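Local coordinates for extrinsic protein in photosystem II (Chaetoceros gracilis, PDB 4K7B) that serves as an extrinsic protein of photosystem II in a marine centric diatom, probably binding to the photosystem, at residues 12-17 with 44-50; 32-36 with 67-71. All blocks are in the same frame, centred on the assembly; numbering follows the deposited sequence. Where two conformers were deposited one is given.

From the N terminus the chain first runs through helix 6-21, which carries residues 12-17. The short helices 24-29 and 32-37 follow, and 32-36 is the first half of interaction 2. Helix 39-49 then brings 44-50 back against 12-17, so interaction 1 closes a loop of 26 residues that is mostly helix. Helix 54-73 comes next, and its residues 67-71 meet 32-36, closing a loop of 30 residues. The segments alternate along the chain, so the two contacts cross rather than nest. The centres of interaction 1 and interaction 2 are about 18 Å apart, and the two do not touch. Interaction 1 ties helix 6-21 to helix 39-49; interaction 2 ties helix 32-37 to helix 54-73.

Interaction 1: 12-17 with 44-50; sequences ARGLYG and LFNSGAY
Y16 lays one face of its ring over L44. L44 CB sits 3.6 Å from the ring centroid, 15° off the normal, a CH-pi contact. Y16 has chi1 m, and its OH is 3.4 Å from L44 CD1. Residues 12-17 and the run from L44 lie on helices; Y50 is non-helical (phi/psi -126/65). The axes run antiparallel at 173°, 8.7 Å apart at closest. The CA register pairs A12 with G48 (5.1 Å), R13 with A49 (5.5 Å) and Y16 with F45 (5.3 Å). The helices come close where G48 has no side chain; A12 CB lies 3.6 Å from G48 C. F45, chi1 t and chi2 90°, points its CA-to-CB bond sideways, and its CD1 comes 3.7 Å from G17 N. Y16 CB and F45 CB are 3.8 Å apart. R13 is t, t, m with chi4 -84°. F45 CZ lies over one face of its guanidinium, 3.8 Å from R13 NH2. R13 NH2 makes a weak hydrogen bond to Y50 OH at 3.4 Å. Water 1 bridges R13 NH2 (2.8 Å) and A49 O (2.7 Å). R13 NH1 hydrogen-bonds to the backbone O of N90, and Y50 OH to N90 OD1. Such close Ala/Gly packing joins an antiparallel helix pair, consistent with a PsbQ-like helical bundle.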
loop_
_atom_site.group_PDB
_atom_site.type_symbol
_atom_site.label_atom_id
_atom_site.label_comp_id
_atom_site.label_asym_id
_atom_site.label_seq_id
_atom_site.Cartn_x
_atom_site.Cartn_y
_atom_site.Cartn_z
ATOM N N ALA A 12 10.060 -1.273 -9.313
ATOM C CA ALA A 12 9.606 -0.638 -8.078
ATOM C C ALA A 12 8.073 -0.603 -7.986
ATOM O O ALA A 12 7.489 -0.939 -6.944
ATOM C CB ALA A 12 10.194 0.757 -7.957
ATOM N N ARG A 13 7.420 -0.226 -9.082
ATOM C CA ARG A 13 5.967 -0.149 -9.090
ATOM C C ARG A 13 5.348 -1.522 -8.846
ATOM O O ARG A 13 4.404 -1.675 -8.070
ATOM C CB ARG A 13 5.487 0.482 -10.408
ATOM C CG ARG A 13 3.996 0.461 -10.640
ATOM C CD ARG A 13 3.619 1.375 -11.821
ATOM N NE ARG A 13 3.892 2.770 -11.491
ATOM C CZ ARG A 13 3.059 3.552 -10.813
ATOM N NH1 ARG A 13 1.881 3.080 -10.414
ATOM N NH2 ARG A 13 3.393 4.812 -10.544
ATOM N N GLY A 14 5.903 -2.553 -9.509
ATOM C CA GLY A 14 5.418 -3.908 -9.364
ATOM C C GLY A 14 5.631 -4.446 -7.960
ATOM O O GLY A 14 4.674 -4.783 -7.260
ATOM N N LEU A 15 6.889 -4.523 -7.537
ATOM C CA LEU A 15 7.201 -5.180 -6.272
ATOM C C LEU A 15 6.650 -4.402 -5.071
ATOM O O LEU A 15 5.940 -4.970 -4.206
ATOM C CB LEU A 15 8.707 -5.388 -6.137
ATOM C CG LEU A 15 9.319 -6.382 -7.127
ATOM C CD1 LEU A 15 10.837 -6.365 -7.007
ATOM C CD2 LEU A 15 8.758 -7.778 -6.870
ATOM N N TYR A 16 6.921 -3.097 -5.037
ATOM C CA TYR A 16 6.526 -2.334 -3.854
ATOM C C TYR A 16 5.041 -1.993 -3.918
ATOM O O TYR A 16 4.351 -2.012 -2.891
ATOM C CB TYR A 16 7.406 -1.093 -3.670
ATOM C CG TYR A 16 8.846 -1.495 -3.507
ATOM C CD1 TYR A 16 9.230 -2.331 -2.457
ATOM C CD2 TYR A 16 9.818 -1.084 -4.413
ATOM C CE1 TYR A 16 10.537 -2.739 -2.316
ATOM C CE2 TYR A 16 11.129 -1.490 -4.280
ATOM C CZ TYR A 16 11.480 -2.312 -3.227
ATOM O OH TYR A 16 12.778 -2.717 -3.078
ATOM N N GLY A 17 4.537 -1.707 -5.121
ATOM C CA GLY A 17 3.115 -1.505 -5.262
ATOM C C GLY A 17 2.353 -2.738 -4.810
ATOM O O GLY A 17 1.317 -2.606 -4.158
ATOM N N LEU A 44 10.256 2.995 -0.978
ATOM C CA LEU A 44 10.873 2.530 -2.212
ATOM C C LEU A 44 9.920 2.596 -3.407
ATOM O O LEU A 44 10.364 2.769 -4.546
ATOM C CB LEU A 44 11.443 1.128 -2.013
ATOM C CG LEU A 44 12.580 1.118 -0.990
ATOM C CD1 LEU A 44 12.995 -0.303 -0.654
ATOM C CD2 LEU A 44 13.754 1.943 -1.476
ATOM N N PHE A 45 8.614 2.490 -3.160
ATOM C CA PHE A 45 7.655 2.818 -4.207
ATOM C C PHE A 45 7.785 4.282 -4.562
ATOM O O PHE A 45 7.885 4.651 -5.717
ATOM C CB PHE A 45 6.202 2.546 -3.812
ATOM C CG PHE A 45 5.224 2.879 -4.915
ATOM C CD1 PHE A 45 4.861 1.916 -5.851
ATOM C CD2 PHE A 45 4.708 4.169 -5.049
ATOM C CE1 PHE A 45 3.988 2.216 -6.883
ATOM C CE2 PHE A 45 3.840 4.482 -6.073
ATOM C CZ PHE A 45 3.475 3.505 -7.009
ATOM N N ASN A 46 7.745 5.141 -3.551
ATOM C CA ASN A 46 7.759 6.558 -3.840
ATOM C C ASN A 46 9.027 7.004 -4.573
ATOM O O ASN A 46 8.949 7.831 -5.484
ATOM C CB ASN A 46 7.579 7.369 -2.547
ATOM C CG ASN A 46 6.233 7.113 -1.886
ATOM O OD1 ASN A 46 5.323 6.581 -2.514
ATOM N ND2 ASN A 46 6.108 7.498 -0.614
ATOM N N SER A 47 10.183 6.458 -4.196
ATOM C CA SER A 47 11.449 6.839 -4.834
ATOM C C SER A 47 11.674 6.142 -6.181
ATOM O O SER A 47 12.235 6.737 -7.100
ATOM C CB SER A 47 12.638 6.532 -3.914
ATOM O OG SER A 47 12.629 7.342 -2.751
ATOM N N GLY A 48 11.259 4.896 -6.275
ATOM C CA GLY A 48 11.510 4.096 -7.471
ATOM C C GLY A 48 10.516 4.300 -8.590
ATOM O O GLY A 48 10.866 4.246 -9.773
ATOM N N ALA A 49 9.256 4.522 -8.229
ATOM C CA ALA A 49 8.226 4.820 -9.221
ATOM C C ALA A 49 8.365 6.230 -9.780
ATOM O O ALA A 49 7.950 6.493 -10.912
ATOM C CB ALA A 49 6.825 4.631 -8.629
ATOM N N TYR A 50 8.923 7.131 -8.973
ATOM C CA TYR A 50 9.069 8.530 -9.346
ATOM C C TYR A 50 10.507 9.034 -9.222
ATOM O O TYR A 50 10.791 9.911 -8.402
ATOM C CB TYR A 50 8.133 9.409 -8.494
ATOM C CG TYR A 50 6.706 8.927 -8.520
ATOM C CD1 TYR A 50 6.022 8.790 -9.726
ATOM C CD2 TYR A 50 6.046 8.572 -7.351
ATOM C CE1 TYR A 50 4.721 8.335 -9.761
ATOM C CE2 TYR A 50 4.741 8.116 -7.381
ATOM C CZ TYR A 50 4.086 7.991 -8.595
ATOM O OH TYR A 50 2.785 7.541 -8.641
HETATM O O HOH W 1 5.646 5.573 -12.065
#

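Interaction 2: 32-36 with 67-71; sequences FKAIA and IFKAI
Two helical segments, 32-36 and 67-71, pass at a signed crossing angle of -147°, their axes 11.0 Å apart at closest. The CA register is F32 with I71 (6.4 Å) and A36 with F68 (8.1 Å). The gap is filled by side chains. I35, chi1 m and chi2 t, is the central bump. Its CG2 enters the hollow lined by I67, F68 and I71, lying 4.2 Å from I67 CG2, 4.2 Å from F68 CZ and 3.7 Å from I71 CD1. This is apolar packing between helices in the interior of the Psb31 fold; V79 of helix 76-89 and F42 of helix 39-49 also touch I35. I71, chi1 m, also sets its CG2 3.7 Å from CB of F32, itself chi1 m. F68, chi1 m, points its ring edge at the small A36, with F68 CE1 3.8 Å from A36 CA. F68 CZ is 3.9 Å from I35 O.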
loop_
_atom_site.group_PDB
_atom_site.type_symbol
_atom_site.label_atom_id
_atom_site.label_comp_id
_atom_site.label_asym_id
_atom_site.label_seq_id
_atom_site.Cartn_x
_atom_site.Cartn_y
_atom_site.Cartn_z
ATOM N N PHE A 32 -2.600 -2.150 12.228
ATOM C CA PHE A 32 -1.710 -1.067 11.830
ATOM C C PHE A 32 -0.241 -1.491 11.840
ATOM O O PHE A 32 0.564 -0.968 11.063
ATOM C CB PHE A 32 -1.916 0.160 12.720
ATOM C CG PHE A 32 -3.332 0.666 12.743
ATOM C CD1 PHE A 32 -4.124 0.609 11.618
ATOM C CD2 PHE A 32 -3.868 1.205 13.904
ATOM C CE1 PHE A 32 -5.432 1.075 11.642
ATOM C CE2 PHE A 32 -5.172 1.673 13.933
ATOM C CZ PHE A 32 -5.953 1.607 12.802
ATOM N N LYS A 33 0.109 -2.439 12.706
ATOM C CA LYS A 33 1.470 -2.970 12.745
ATOM C C LYS A 33 1.929 -3.483 11.375
ATOM O O LYS A 33 3.068 -3.281 10.980
ATOM C CB LYS A 33 1.568 -4.085 13.791
ATOM C CG LYS A 33 2.895 -4.820 13.824
ATOM C CD LYS A 33 2.818 -5.977 14.807
ATOM C CE LYS A 33 3.706 -7.128 14.404
ATOM N NZ LYS A 33 5.106 -6.931 14.878
ATOM N N ALA A 34 1.043 -4.156 10.646
ATOM C CA ALA A 34 1.417 -4.692 9.333
ATOM C C ALA A 34 1.794 -3.560 8.359
ATOM O O ALA A 34 2.756 -3.652 7.539
ATOM C CB ALA A 34 0.272 -5.526 8.766
ATOM N N ILE A 35 1.042 -2.470 8.484
ATOM C CA ILE A 35 1.267 -1.317 7.633
ATOM C C ILE A 35 2.613 -0.707 7.998
ATOM O O ILE A 35 3.431 -0.432 7.123
ATOM C CB ILE A 35 0.153 -0.274 7.772
ATOM C CG1 ILE A 35 -1.225 -0.901 7.537
ATOM C CG2 ILE A 35 0.376 0.864 6.794
ATOM C CD1 ILE A 35 -2.368 0.087 7.755
ATOM N N ALA A 36 2.857 -0.514 9.288
ATOM C CA ALA A 36 4.142 0.027 9.722
ATOM C C ALA A 36 5.312 -0.870 9.314
ATOM O O ALA A 36 6.417 -0.394 9.055
ATOM C CB ALA A 36 4.134 0.242 11.223
ATOM N N ILE A 67 -1.413 8.522 5.649
ATOM C CA ILE A 67 -1.669 7.177 6.174
ATOM C C ILE A 67 -1.135 7.029 7.599
ATOM O O ILE A 67 -1.835 6.530 8.493
ATOM C CB ILE A 67 -1.056 6.085 5.280
ATOM C CG1 ILE A 67 -1.754 6.069 3.928
ATOM C CG2 ILE A 67 -1.144 4.709 5.958
ATOM C CD1 ILE A 67 -1.026 5.227 2.912
ATOM N N PHE A 68 0.105 7.459 7.818
ATOM C CA PHE A 68 0.668 7.280 9.161
ATOM C C PHE A 68 0.084 8.201 10.260
ATOM O O PHE A 68 0.029 7.813 11.430
ATOM C CB PHE A 68 2.201 7.236 9.102
ATOM C CG PHE A 68 2.727 5.923 8.578
ATOM C CD1 PHE A 68 3.282 4.998 9.447
ATOM C CD2 PHE A 68 2.602 5.591 7.235
ATOM C CE1 PHE A 68 3.738 3.781 8.985
ATOM C CE2 PHE A 68 3.055 4.369 6.764
ATOM C CZ PHE A 68 3.624 3.463 7.647
ATOM N N LYS A 69 -0.412 9.375 9.866
ATOM C CA LYS A 69 -1.127 10.281 10.775
ATOM C C LYS A 69 -2.418 9.602 11.212
ATOM O O LYS A 69 -2.791 9.607 12.407
ATOM C CB LYS A 69 -1.441 11.597 10.052
ATOM C CG LYS A 69 -2.191 12.635 10.876
ATOM C CD LYS A 69 -2.352 13.921 10.075
ATOM C CE LYS A 69 -2.945 15.047 10.906
ATOM N NZ LYS A 69 -2.992 16.321 10.133
ATOM N N ALA A 70 -3.090 8.988 10.241
ATOM C CA ALA A 70 -4.308 8.251 10.555
ATOM C C ALA A 70 -4.039 7.058 11.458
ATOM O O ALA A 70 -4.814 6.787 12.380
ATOM C CB ALA A 70 -5.014 7.815 9.286
ATOM N N ILE A 71 -2.950 6.338 11.192
ATOM C CA ILE A 71 -2.556 5.237 12.058
ATOM C C ILE A 71 -2.353 5.721 13.483
ATOM O O ILE A 71 -2.830 5.098 14.432
ATOM C CB ILE A 71 -1.269 4.560 11.558
ATOM C CG1 ILE A 71 -1.572 3.736 10.308
ATOM C CG2 ILE A 71 -0.666 3.675 12.663
ATOM C CD1 ILE A 71 -0.334 3.176 9.650
#